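Long-range contacts in beta-Ala-His dipeptidase (Homo sapiens, PDB 3DLJ), which hydrolyses Xaa-His dipeptides, carnosine and anserine above all, as a secreted homodimeric metallopeptidase with two zinc ions in each subunit: residues 105-110 against 146-151; 202-207 against 443-448; 215-220 against 403-408; 394-399 against 431-436. All coordinates share one frame; numbering follows the deposited sequence.

Interaction 1 (105-110 against 146-151); sequences VCFYGH and GPVLAW. With ZN (zinc ion), chain D.
Phe107 of strand 105-110 and Trp151 of helix 146-151 stack where a helix covers the central sheet of the alpha/beta zinc-peptidase fold of the M20 family. The two segments run roughly antiparallel, at 142°, with their axes 8.4 Å apart. Pro147 contributes little more than its carbonyl O, which approaches Phe107 CZ obliquely and also accepts the N-H of Trp151. Val148 follows, its CG2 methyl 4.0 Å from Gly109 CA and at the edge of the Phe107 ring near CE2. Glycine suits position 109, since a beta carbon there would collide with that methyl. One turn on, Trp151 holds CG anti to its backbone N (chi1 -177°) and lays its five-membered ring on the phenyl face in an offset stack. Centroids of these two rings of Phe107 and Trp151 are 4.1 Å apart and their planes differ by 17°. The slip is reciprocal: each CB lies over the other's ring. Val105 CG1 meets the indole at its edge, 4.2 Å from CH2, and Phe474 and Phe478 reach the indole edge-to-face. The strand ends at His110, turned away from the helix: ND1 bonds to Asp112 O, which helps fix the imidazole, while NE2 binds zinc at 2.0 Å beside Asp143 and Asp206.

Interaction 2 (202-207 against 443-448); sequences IVISDN and VVLIPL. With ZN (zinc ion), chain D.
Ile202 and Val443 start a parallel pairing that places strand 444-445 beside strand 201-204 in the central sheet of the alpha/beta fold of the M20 peptidases. Their CG2 methyls touch at 3.7 Å, and Ile202 O receives the N-H of Val444. Val203 and Val444 point the same way from the sheet, Val203 CG2 lying 3.5 Å from Val444 CG1; branched side chains fill such a buried layer well. On the other face Ile204 sets CB 3.6 Å from Leu445 CD2. Ile204 N bonds to Val444 O. The N-H of Ile446 in turn bonds to Ile204 O, completing the parallel ladder. Ser205 then leaves the strand, and its side chain takes over from the backbone: with OG anti to N (chi1 -171°), the hydroxyl donates to Ile446 O at 2.6 Å, nearly in line with the carbonyl (C=O...OG 177°). Asp206 turns away from 443-448, and its OD2 binds zinc together with His110 and Asp143. Asn207 folds its amide back, OD1 accepting the N-H of Asp206 at 3.2 Å while ND2 packs on Pro447 CB at 3.4 Å. An alanine here would probably leave Asp206 N without this acceptor and open a gap beside Pro447, leaving the zinc-binding loop freer to shift. A water closes the end, donating to Ser205 OG and Asn207 O and accepting the N-H of Leu448 at 2.8 Å.

Interaction 3 (215-220 against 403-408); sequences PAITYG and TQYLAA
Ile217 and Ala408 bring their CA atoms within 7.4 Å of each other where strand 216-220 and helix 403-408 run nearly antiparallel, at 164°, with axes 9.9 Å apart. This is plain helix-on-sheet packing of the M20 peptidase fold, helix 403-416 covering the start of strand 216-232. Ile217 faces the helix and divides its branches: CD1 rests 3.8 Å from Ala408 CB, while CG2, anti to the backbone N, presses obliquely on the Tyr405 ring, 3.3 Å from CE1, a tight fit. Alanine suits position 408 because its short side chain admits the isoleucine tip. The Tyr405 side chain slides past Ile217 in the opposite direction, its phenol ending at the strand backbone. There OH donates to Thr218 O at 2.8 Å, with the acceptor in the ring plane at its edge and the approach bent (C=O...OH 136°). Tyr219 CB lies 3.8 Å from Tyr405 CE1. A phenylalanine in place of Tyr405 would probably leave Thr218 O without its phenol partner and weaken the link between strand and helix. A long aromatic arm ending in a hydroxyl thus packs in an apolar layer and still reaches backbone groups of strand 216-232 and, weakly, Val443 O and Leu445 N.

Interaction 4 (394-399 against 431-436); sequences HPWIAN and IAKMFQ
The end of the long strand 384-397, a neighbour of strand 216-232 in its sheet, packs here on helix 430-438, with Trp396 lying against Ala432. The indole holds CG anti to its backbone N (chi1 166°) and turns a face to the helix: Ala432 CB stands 4.0 Å from the centroid of the five-membered ring and 8° off its normal, a CH-pi contact. Alanine suits this place because its single methyl allows the flat ring to come down close to the helix; the backbone N of Ala398 lies over the opposite face, toward the rim. Two longer side chains reach the strand from the same helix. Lys433 is bent at chi2 and runs on extended; CE passes 3.9 Å from His394 CB and NZ donates to Pro395 O at 2.9 Å. A lysine can thus rest its aliphatic part, CD near Trp396 CB and CE near His394 CB, while its ammonium group finds a carbonyl. Gln436, extended as far as CD, gives a weak bond from NE2 to Ile397 O at 3.4 Å. The same NE2 comes 3.2 Å from Trp396 NE1, but both are donors and do not bond; the amide and indole planes are 33° apart. An indole face laid on an alanine of the helix, with a lysine, and more weakly a glutamine, bonding to backbone carbonyls beside it, joins helix to strand in this layered alpha/beta M20 fold.

How the interactions relate
Interactions 1, 2 and 3 are buried, whereas interaction 4 is partly exposed and mixes its aromatic packing with a lysine and a glutamine. Interactions 1 and 2 share the central sheet: strands 104-110 and 201-204 are hydrogen-bonded neighbours, and His110 and Asp206 from their ends bind the same zinc ion. Interaction 1 is aromatic and apolar packing with no hydrogen bond between its segments, while interaction 2 relies on a parallel backbone ladder. Interactions 3 and 4 both reach the other sheet, through strands 216-232 and 384-397; interaction 3 combines aliphatic packing with one phenol hydrogen bond to a strand carbonyl. Leu445 O probably bonds to Thr218 N, linking interactions 2 and 3, and Trp396 packs against both Leu445 and Tyr405.

Interaction 1 (105-110 against 146-151)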
loop_
_atom_site.group_PDB
_atom_site.type_symbol
_atom_site.label_atom_id
_atom_site.label_comp_id
_atom_site.label_asym_id
_atom_site.label_seq_id
_atom_site.Cartn_x
_atom_site.Cartn_y
_atom_site.Cartn_z
ATOM N N VAL A 105 4.676 -18.135 12.877
ATOM C CA VAL A 105 4.033 -17.060 12.115
ATOM C C VAL A 105 5.074 -16.057 11.583
ATOM O O VAL A 105 5.959 -15.626 12.317
ATOM C CB VAL A 105 2.981 -16.280 12.988
ATOM C CG1 VAL A 105 2.319 -15.198 12.191
ATOM C CG2 VAL A 105 1.923 -17.241 13.563
ATOM N N CYS A 106 4.943 -15.672 10.315
ATOM C CA CYS A 106 5.858 -14.714 9.721
ATOM C C CYS A 106 5.180 -13.380 9.441
ATOM O O CYS A 106 4.074 -13.334 8.932
ATOM C CB CYS A 106 6.477 -15.285 8.438
ATOM S SG CYS A 106 7.780 -14.247 7.712
ATOM N N PHE A 107 5.860 -12.287 9.769
ATOM C CA PHE A 107 5.327 -10.945 9.508
ATOM C C PHE A 107 6.126 -10.216 8.438
ATOM O O PHE A 107 7.339 -10.135 8.525
ATOM C CB PHE A 107 5.350 -10.114 10.794
ATOM C CG PHE A 107 4.894 -8.691 10.616
ATOM C CD1 PHE A 107 3.546 -8.366 10.680
ATOM C CD2 PHE A 107 5.819 -7.676 10.400
ATOM C CE1 PHE A 107 3.129 -7.033 10.523
ATOM C CE2 PHE A 107 5.407 -6.355 10.235
ATOM C CZ PHE A 107 4.062 -6.035 10.292
ATOM N N TYR A 108 5.436 -9.653 7.458
ATOM C CA TYR A 108 6.084 -8.863 6.417
ATOM C C TYR A 108 5.746 -7.382 6.636
ATOM O O TYR A 108 4.572 -7.021 6.832
ATOM C CB TYR A 108 5.681 -9.301 4.974
ATOM C CG TYR A 108 6.015 -8.211 3.968
ATOM C CD1 TYR A 108 7.281 -8.151 3.342
ATOM C CD2 TYR A 108 5.113 -7.186 3.713
ATOM C CE1 TYR A 108 7.596 -7.097 2.464
ATOM C CE2 TYR A 108 5.420 -6.147 2.845
ATOM C CZ TYR A 108 6.642 -6.100 2.240
ATOM O OH TYR A 108 6.896 -5.051 1.394
ATOM N N GLY A 109 6.766 -6.525 6.597
ATOM C CA GLY A 109 6.512 -5.073 6.541
ATOM C C GLY A 109 7.563 -4.345 5.734
ATOM O O GLY A 109 8.507 -4.964 5.266
ATOM N N HIS A 110 7.409 -3.035 5.571
ATOM C CA HIS A 110 8.427 -2.218 4.864
ATOM C C HIS A 110 8.685 -0.929 5.611
ATOM O O HIS A 110 7.762 -0.348 6.206
ATOM C CB HIS A 110 8.057 -1.936 3.392
ATOM C CG HIS A 110 6.860 -1.038 3.210
ATOM N ND1 HIS A 110 6.957 0.338 3.115
ATOM C CD2 HIS A 110 5.542 -1.324 3.081
ATOM C CE1 HIS A 110 5.755 0.859 2.947
ATOM N NE2 HIS A 110 4.878 -0.128 2.921
ATOM N N GLY A 146 4.119 2.721 11.655
ATOM C CA GLY A 146 3.127 2.475 12.719
ATOM C C GLY A 146 2.787 0.998 12.924
ATOM O O GLY A 146 2.966 0.471 14.021
ATOM N N PRO A 147 2.237 0.330 11.890
ATOM C CA PRO A 147 1.922 -1.095 12.029
ATOM C C PRO A 147 3.132 -2.040 12.192
ATOM O O PRO A 147 3.017 -3.061 12.865
ATOM C CB PRO A 147 1.105 -1.406 10.747
ATOM C CG PRO A 147 0.604 -0.113 10.278
ATOM C CD PRO A 147 1.749 0.857 10.599
ATOM N N VAL A 148 4.278 -1.719 11.617
ATOM C CA VAL A 148 5.474 -2.520 11.906
ATOM C C VAL A 148 5.836 -2.427 13.387
ATOM O O VAL A 148 6.148 -3.442 14.028
ATOM C CB VAL A 148 6.701 -2.167 11.016
ATOM C CG1 VAL A 148 7.952 -2.920 11.483
ATOM C CG2 VAL A 148 6.421 -2.494 9.568
ATOM N N LEU A 149 5.782 -1.214 13.933
ATOM C CA LEU A 149 6.139 -0.993 15.348
ATOM C C LEU A 149 5.107 -1.549 16.294
ATOM O O LEU A 149 5.463 -2.002 17.361
ATOM C CB LEU A 149 6.401 0.488 15.637
ATOM C CG LEU A 149 7.839 0.929 15.320
ATOM C CD1 LEU A 149 7.987 2.461 15.392
ATOM C CD2 LEU A 149 8.840 0.237 16.269
ATOM N N ALA A 150 3.833 -1.499 15.910
ATOM C CA ALA A 150 2.761 -2.075 16.702
ATOM C C ALA A 150 2.967 -3.582 16.910
ATOM O O ALA A 150 2.772 -4.089 18.027
ATOM C CB ALA A 150 1.413 -1.795 16.073
ATOM N N TRP A 151 3.363 -4.270 15.838
ATOM C CA TRP A 151 3.752 -5.687 15.853
ATOM C C TRP A 151 4.973 -5.920 16.713
ATOM O O TRP A 151 4.962 -6.804 17.583
ATOM C CB TRP A 151 4.020 -6.200 14.410
ATOM C CG TRP A 151 4.358 -7.671 14.316
ATOM C CD1 TRP A 151 5.607 -8.230 14.389
ATOM C CD2 TRP A 151 3.441 -8.776 14.120
ATOM N NE1 TRP A 151 5.526 -9.605 14.268
ATOM C CE2 TRP A 151 4.219 -9.965 14.083
ATOM C CE3 TRP A 151 2.047 -8.875 13.947
ATOM C CZ2 TRP A 151 3.648 -11.238 13.892
ATOM C CZ3 TRP A 151 1.478 -10.155 13.756
ATOM C CH2 TRP A 151 2.281 -11.307 13.732
HETATM ZN ZN ZN D . 2.967 0.190 2.631
#

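Interaction 2 (202-207 against 443-448)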
loop_
_atom_site.group_PDB
_atom_site.type_symbol
_atom_site.label_atom_id
_atom_site.label_comp_id
_atom_site.label_asym_id
_atom_site.label_seq_id
_atom_site.Cartn_x
_atom_site.Cartn_y
_atom_site.Cartn_z
ATOM N N ILE A 202 1.447 -16.247 7.135
ATOM C CA ILE A 202 2.106 -14.942 6.909
ATOM C C ILE A 202 1.120 -13.797 7.136
ATOM O O ILE A 202 -0.011 -13.864 6.682
ATOM C CB ILE A 202 2.736 -14.834 5.483
ATOM C CG1 ILE A 202 3.840 -15.894 5.298
ATOM C CG2 ILE A 202 3.251 -13.409 5.191
ATOM C CD1 ILE A 202 4.236 -16.158 3.843
ATOM N N VAL A 203 1.566 -12.761 7.850
ATOM C CA VAL A 203 0.746 -11.590 8.166
ATOM C C VAL A 203 1.302 -10.332 7.491
ATOM O O VAL A 203 2.516 -10.124 7.424
ATOM C CB VAL A 203 0.666 -11.342 9.712
ATOM C CG1 VAL A 203 -0.117 -10.047 10.032
ATOM C CG2 VAL A 203 0.047 -12.516 10.415
ATOM N N ILE A 204 0.392 -9.515 6.971
ATOM C CA ILE A 204 0.705 -8.188 6.442
ATOM C C ILE A 204 -0.276 -7.231 7.105
ATOM O O ILE A 204 -1.469 -7.522 7.197
ATOM C CB ILE A 204 0.561 -8.108 4.885
ATOM C CG1 ILE A 204 1.483 -9.125 4.179
ATOM C CG2 ILE A 204 0.786 -6.639 4.354
ATOM C CD1 ILE A 204 1.273 -9.209 2.638
ATOM N N SER A 205 0.230 -6.099 7.570
ATOM C CA SER A 205 -0.608 -5.068 8.137
ATOM C C SER A 205 -0.286 -3.744 7.446
ATOM O O SER A 205 0.488 -2.925 7.957
ATOM C CB SER A 205 -0.369 -4.974 9.653
ATOM O OG SER A 205 -1.317 -4.128 10.293
ATOM N N ASP A 206 -0.875 -3.518 6.281
ATOM C CA ASP A 206 -0.554 -2.317 5.526
ATOM C C ASP A 206 -1.749 -1.872 4.718
ATOM O O ASP A 206 -1.686 -1.720 3.495
ATOM C CB ASP A 206 0.655 -2.572 4.626
ATOM C CG ASP A 206 1.293 -1.273 4.100
ATOM O OD1 ASP A 206 0.871 -0.162 4.530
ATOM O OD2 ASP A 206 2.207 -1.380 3.233
ATOM N N ASN A 207 -2.855 -1.672 5.416
ATOM C CA ASN A 207 -4.124 -1.334 4.781
ATOM C C ASN A 207 -5.090 -0.776 5.800
ATOM O O ASN A 207 -4.799 -0.782 7.003
ATOM C CB ASN A 207 -4.709 -2.518 3.996
ATOM C CG ASN A 207 -4.773 -3.799 4.800
ATOM O OD1 ASN A 207 -3.756 -4.343 5.274
ATOM N ND2 ASN A 207 -5.975 -4.322 4.915
ATOM N N VAL A 443 -1.644 -15.850 3.359
ATOM C CA VAL A 443 -1.435 -14.456 3.800
ATOM C C VAL A 443 -2.729 -13.888 4.418
ATOM O O VAL A 443 -3.810 -13.993 3.816
ATOM C CB VAL A 443 -0.876 -13.546 2.649
ATOM C CG1 VAL A 443 -1.199 -12.082 2.874
ATOM C CG2 VAL A 443 0.630 -13.679 2.531
ATOM N N VAL A 444 -2.617 -13.330 5.622
ATOM C CA VAL A 444 -3.749 -12.644 6.257
ATOM C C VAL A 444 -3.489 -11.136 6.353
ATOM O O VAL A 444 -2.457 -10.697 6.874
ATOM C CB VAL A 444 -4.097 -13.250 7.660
ATOM C CG1 VAL A 444 -2.865 -13.300 8.550
ATOM C CG2 VAL A 444 -5.219 -12.468 8.346
ATOM N N LEU A 445 -4.420 -10.343 5.844
ATOM C CA LEU A 445 -4.277 -8.894 5.932
ATOM C C LEU A 445 -5.033 -8.319 7.121
ATOM O O LEU A 445 -6.259 -8.316 7.154
ATOM C CB LEU A 445 -4.694 -8.194 4.629
ATOM C CG LEU A 445 -4.110 -8.700 3.313
ATOM C CD1 LEU A 445 -4.772 -7.945 2.195
ATOM C CD2 LEU A 445 -2.611 -8.530 3.249
ATOM N N ILE A 446 -4.278 -7.825 8.099
ATOM C CA ILE A 446 -4.857 -7.201 9.288
ATOM C C ILE A 446 -4.628 -5.684 9.252
ATOM O O ILE A 446 -3.569 -5.207 9.624
ATOM C CB ILE A 446 -4.292 -7.820 10.599
ATOM C CG1 ILE A 446 -4.311 -9.364 10.507
ATOM C CG2 ILE A 446 -5.091 -7.331 11.795
ATOM C CD1 ILE A 446 -3.715 -10.101 11.709
ATOM N N PRO A 447 -5.639 -4.929 8.807
ATOM C CA PRO A 447 -5.519 -3.486 8.716
ATOM C C PRO A 447 -5.472 -2.859 10.112
ATOM O O PRO A 447 -6.250 -3.251 10.968
ATOM C CB PRO A 447 -6.786 -3.072 7.950
ATOM C CG PRO A 447 -7.784 -4.193 8.176
ATOM C CD PRO A 447 -6.972 -5.433 8.395
ATOM N N LEU A 448 -4.536 -1.923 10.338
ATOM C CA LEU A 448 -4.523 -1.107 11.567
ATOM C C LEU A 448 -4.962 0.334 11.308
ATOM O O LEU A 448 -5.387 1.040 12.234
ATOM C CB LEU A 448 -3.146 -1.101 12.257
ATOM C CG LEU A 448 -2.601 -2.326 12.998
ATOM C CD1 LEU A 448 -1.583 -1.897 14.067
ATOM C CD2 LEU A 448 -3.713 -3.093 13.615
HETATM ZN ZN ZN D . 2.967 0.190 2.631
HETATM O O HOH W 1 -2.276 -1.611 8.707
#

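Interaction 3 (215-220 against 403-408)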
loop_
_atom_site.group_PDB
_atom_site.type_symbol
_atom_site.label_atom_id
_atom_site.label_comp_id
_atom_site.label_asym_id
_atom_site.label_seq_id
_atom_site.Cartn_x
_atom_site.Cartn_y
_atom_site.Cartn_z
ATOM N N PRO A 215 -13.900 -2.537 13.045
ATOM C CA PRO A 215 -12.598 -2.997 12.566
ATOM C C PRO A 215 -12.788 -3.972 11.424
ATOM O O PRO A 215 -13.914 -4.387 11.135
ATOM C CB PRO A 215 -11.993 -3.707 13.793
ATOM C CG PRO A 215 -12.859 -3.294 14.965
ATOM C CD PRO A 215 -14.218 -3.100 14.372
ATOM N N ALA A 216 -11.704 -4.347 10.768
ATOM C CA ALA A 216 -11.849 -5.135 9.566
ATOM C C ALA A 216 -10.782 -6.192 9.460
ATOM O O ALA A 216 -9.735 -6.103 10.125
ATOM C CB ALA A 216 -11.803 -4.225 8.349
ATOM N N ILE A 217 -11.081 -7.199 8.642
ATOM C CA ILE A 217 -10.079 -8.100 8.093
ATOM C C ILE A 217 -10.243 -8.079 6.572
ATOM O O ILE A 217 -11.368 -8.120 6.069
ATOM C CB ILE A 217 -10.208 -9.559 8.644
ATOM C CG1 ILE A 217 -9.816 -9.625 10.115
ATOM C CG2 ILE A 217 -9.276 -10.499 7.910
ATOM C CD1 ILE A 217 -10.594 -10.682 10.894
ATOM N N THR A 218 -9.121 -8.023 5.854
ATOM C CA THR A 218 -9.117 -7.820 4.407
ATOM C C THR A 218 -8.679 -9.099 3.705
ATOM O O THR A 218 -7.629 -9.664 4.020
ATOM C CB THR A 218 -8.215 -6.620 4.047
ATOM O OG1 THR A 218 -8.624 -5.478 4.829
ATOM C CG2 THR A 218 -8.266 -6.283 2.539
ATOM N N TYR A 219 -9.496 -9.570 2.764
ATOM C CA TYR A 219 -9.275 -10.874 2.135
ATOM C C TYR A 219 -9.190 -10.829 0.610
ATOM O O TYR A 219 -9.042 -11.878 -0.033
ATOM C CB TYR A 219 -10.367 -11.867 2.548
ATOM C CG TYR A 219 -11.739 -11.568 1.975
ATOM C CD1 TYR A 219 -12.153 -12.124 0.747
ATOM C CD2 TYR A 219 -12.639 -10.752 2.668
ATOM C CE1 TYR A 219 -13.413 -11.851 0.228
ATOM C CE2 TYR A 219 -13.896 -10.484 2.161
ATOM C CZ TYR A 219 -14.278 -11.036 0.945
ATOM O OH TYR A 219 -15.526 -10.761 0.451
ATOM N N GLY A 220 -9.304 -9.633 0.041
ATOM C CA GLY A 220 -9.144 -9.466 -1.391
ATOM C C GLY A 220 -8.677 -8.091 -1.769
ATOM O O GLY A 220 -9.007 -7.123 -1.098
ATOM N N THR A 403 -7.367 -20.849 8.469
ATOM C CA THR A 403 -6.979 -20.841 9.886
ATOM C C THR A 403 -6.365 -19.496 10.326
ATOM O O THR A 403 -6.686 -18.989 11.405
ATOM C CB THR A 403 -6.066 -22.050 10.252
ATOM N N GLN A 404 -5.507 -18.914 9.486
ATOM C CA GLN A 404 -4.998 -17.552 9.700
ATOM C C GLN A 404 -6.137 -16.519 9.849
ATOM O O GLN A 404 -6.065 -15.630 10.709
ATOM C CB GLN A 404 -4.059 -17.142 8.551
ATOM N N TYR A 405 -7.178 -16.652 9.016
ATOM C CA TYR A 405 -8.336 -15.735 9.019
ATOM C C TYR A 405 -9.209 -15.824 10.269
ATOM O O TYR A 405 -9.678 -14.799 10.760
ATOM C CB TYR A 405 -9.148 -15.796 7.690
ATOM C CG TYR A 405 -8.525 -14.873 6.661
ATOM C CD1 TYR A 405 -8.940 -13.547 6.539
ATOM C CD2 TYR A 405 -7.454 -15.295 5.881
ATOM C CE1 TYR A 405 -8.332 -12.678 5.632
ATOM C CE2 TYR A 405 -6.840 -14.441 4.978
ATOM C CZ TYR A 405 -7.274 -13.132 4.858
ATOM O OH TYR A 405 -6.644 -12.284 3.972
ATOM N N LEU A 406 -9.381 -17.034 10.806
ATOM C CA LEU A 406 -10.156 -17.247 12.037
ATOM C C LEU A 406 -9.470 -16.688 13.300
ATOM O O LEU A 406 -10.127 -16.070 14.162
ATOM C CB LEU A 406 -10.482 -18.734 12.209
ATOM C CG LEU A 406 -11.343 -19.158 13.413
ATOM C CD1 LEU A 406 -12.681 -18.371 13.514
ATOM C CD2 LEU A 406 -11.599 -20.673 13.391
ATOM N N ALA A 407 -8.156 -16.913 13.398
ATOM C CA ALA A 407 -7.334 -16.367 14.476
ATOM C C ALA A 407 -7.477 -14.849 14.574
ATOM O O ALA A 407 -7.635 -14.310 15.667
ATOM C CB ALA A 407 -5.858 -16.756 14.276
ATOM N N ALA A 408 -7.422 -14.181 13.416
ATOM C CA ALA A 408 -7.564 -12.727 13.313
ATOM C C ALA A 408 -8.940 -12.234 13.800
ATOM O O ALA A 408 -9.011 -11.270 14.561
ATOM C CB ALA A 408 -7.287 -12.267 11.869
#

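Interaction 4 (394-399 against 431-436)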
loop_
_atom_site.group_PDB
_atom_site.type_symbol
_atom_site.label_atom_id
_atom_site.label_comp_id
_atom_site.label_asym_id
_atom_site.label_seq_id
_atom_site.Cartn_x
_atom_site.Cartn_y
_atom_site.Cartn_z
ATOM N N HIS A 394 -2.187 -8.869 -11.357
ATOM C CA HIS A 394 -3.485 -9.490 -11.178
ATOM C C HIS A 394 -4.025 -9.247 -9.768
ATOM O O HIS A 394 -3.257 -8.986 -8.841
ATOM C CB HIS A 394 -3.405 -10.990 -11.495
ATOM C CG HIS A 394 -3.305 -11.294 -12.957
ATOM N ND1 HIS A 394 -4.401 -11.268 -13.797
ATOM C CD2 HIS A 394 -2.240 -11.608 -13.733
ATOM C CE1 HIS A 394 -4.016 -11.571 -15.028
ATOM N NE2 HIS A 394 -2.709 -11.782 -15.016
ATOM N N PRO A 395 -5.361 -9.299 -9.606
ATOM C CA PRO A 395 -5.946 -9.201 -8.266
ATOM C C PRO A 395 -5.666 -10.426 -7.403
ATOM O O PRO A 395 -5.301 -11.493 -7.905
ATOM C CB PRO A 395 -7.444 -9.057 -8.540
ATOM C CG PRO A 395 -7.645 -9.525 -9.880
ATOM C CD PRO A 395 -6.392 -9.402 -10.654
ATOM N N TRP A 396 -5.831 -10.259 -6.105
ATOM C CA TRP A 396 -5.550 -11.304 -5.162
ATOM C C TRP A 396 -6.779 -11.493 -4.288
ATOM O O TRP A 396 -7.466 -10.527 -3.942
ATOM C CB TRP A 396 -4.320 -10.928 -4.335
ATOM C CG TRP A 396 -4.080 -11.776 -3.076
ATOM C CD1 TRP A 396 -3.286 -12.894 -2.968
ATOM C CD2 TRP A 396 -4.613 -11.541 -1.766
ATOM N NE1 TRP A 396 -3.306 -13.370 -1.679
ATOM C CE2 TRP A 396 -4.113 -12.559 -0.921
ATOM C CE3 TRP A 396 -5.467 -10.572 -1.225
ATOM C CZ2 TRP A 396 -4.440 -12.628 0.451
ATOM C CZ3 TRP A 396 -5.787 -10.639 0.130
ATOM C CH2 TRP A 396 -5.277 -11.660 0.953
ATOM N N ILE A 397 -7.039 -12.755 -3.955
ATOM C CA ILE A 397 -8.110 -13.170 -3.053
ATOM C C ILE A 397 -7.592 -14.252 -2.111
ATOM O O ILE A 397 -6.924 -15.202 -2.551
ATOM C CB ILE A 397 -9.323 -13.734 -3.834
ATOM C CG1 ILE A 397 -10.571 -13.798 -2.947
ATOM C CG2 ILE A 397 -8.995 -15.101 -4.453
ATOM C CD1 ILE A 397 -11.449 -12.555 -3.044
ATOM N N ALA A 398 -7.889 -14.111 -0.821
ATOM C CA ALA A 398 -7.615 -15.173 0.136
ATOM C C ALA A 398 -8.854 -16.037 0.312
ATOM O O ALA A 398 -9.969 -15.633 -0.048
ATOM C CB ALA A 398 -7.173 -14.601 1.472
ATOM N N ASN A 399 -8.647 -17.244 0.844
ATOM C CA ASN A 399 -9.753 -18.063 1.304
ATOM C C ASN A 399 -10.123 -17.579 2.702
ATOM O O ASN A 399 -9.356 -17.769 3.660
ATOM C CB ASN A 399 -9.369 -19.544 1.314
ATOM N N ILE A 431 2.740 -7.665 -2.739
ATOM C CA ILE A 431 3.456 -8.590 -1.852
ATOM C C ILE A 431 2.588 -9.778 -1.467
ATOM O O ILE A 431 3.081 -10.894 -1.348
ATOM C CB ILE A 431 4.014 -7.836 -0.608
ATOM C CG1 ILE A 431 5.232 -6.975 -1.005
ATOM C CG2 ILE A 431 4.325 -8.783 0.539
ATOM C CD1 ILE A 431 6.486 -7.763 -1.360
ATOM N N ALA A 432 1.292 -9.534 -1.313
ATOM C CA ALA A 432 0.330 -10.590 -0.999
ATOM C C ALA A 432 0.320 -11.656 -2.096
ATOM O O ALA A 432 0.417 -12.854 -1.812
ATOM C CB ALA A 432 -1.053 -9.996 -0.793
ATOM N N LYS A 433 0.233 -11.197 -3.348
ATOM C CA LYS A 433 0.293 -12.032 -4.544
ATOM C C LYS A 433 1.623 -12.799 -4.627
ATOM O O LYS A 433 1.634 -14.013 -4.818
ATOM C CB LYS A 433 0.080 -11.138 -5.780
ATOM C CG LYS A 433 -0.294 -11.851 -7.079
ATOM C CD LYS A 433 -1.595 -12.614 -6.934
ATOM C CE LYS A 433 -2.299 -12.744 -8.247
ATOM N NZ LYS A 433 -3.418 -13.728 -8.103
ATOM N N MET A 434 2.739 -12.088 -4.446
ATOM C CA MET A 434 4.078 -12.697 -4.443
ATOM C C MET A 434 4.271 -13.849 -3.442
ATOM O O MET A 434 4.796 -14.906 -3.811
ATOM C CB MET A 434 5.139 -11.629 -4.213
ATOM C CG MET A 434 6.560 -12.159 -4.180
ATOM S SD MET A 434 7.663 -10.913 -3.505
ATOM C CE MET A 434 7.326 -9.521 -4.614
ATOM N N PHE A 435 3.865 -13.661 -2.186
ATOM C CA PHE A 435 3.910 -14.774 -1.215
ATOM C C PHE A 435 3.019 -15.949 -1.634
ATOM O O PHE A 435 3.343 -17.099 -1.345
ATOM C CB PHE A 435 3.572 -14.329 0.221
ATOM C CG PHE A 435 4.692 -13.598 0.919
ATOM C CD1 PHE A 435 5.913 -14.221 1.148
ATOM C CD2 PHE A 435 4.516 -12.288 1.357
ATOM C CE1 PHE A 435 6.948 -13.550 1.794
ATOM C CE2 PHE A 435 5.546 -11.605 2.011
ATOM C CZ PHE A 435 6.764 -12.235 2.227
ATOM N N GLN A 436 1.910 -15.654 -2.317
ATOM C CA GLN A 436 1.005 -16.703 -2.822
ATOM C C GLN A 436 1.598 -17.498 -4.000
ATOM O O GLN A 436 1.417 -18.712 -4.081
ATOM C CB GLN A 436 -0.361 -16.121 -3.205
ATOM C CG GLN A 436 -1.502 -17.129 -3.158
ATOM C CD GLN A 436 -2.827 -16.532 -3.616
ATOM O OE1 GLN A 436 -3.002 -16.198 -4.797
ATOM N NE2 GLN A 436 -3.769 -16.386 -2.677
#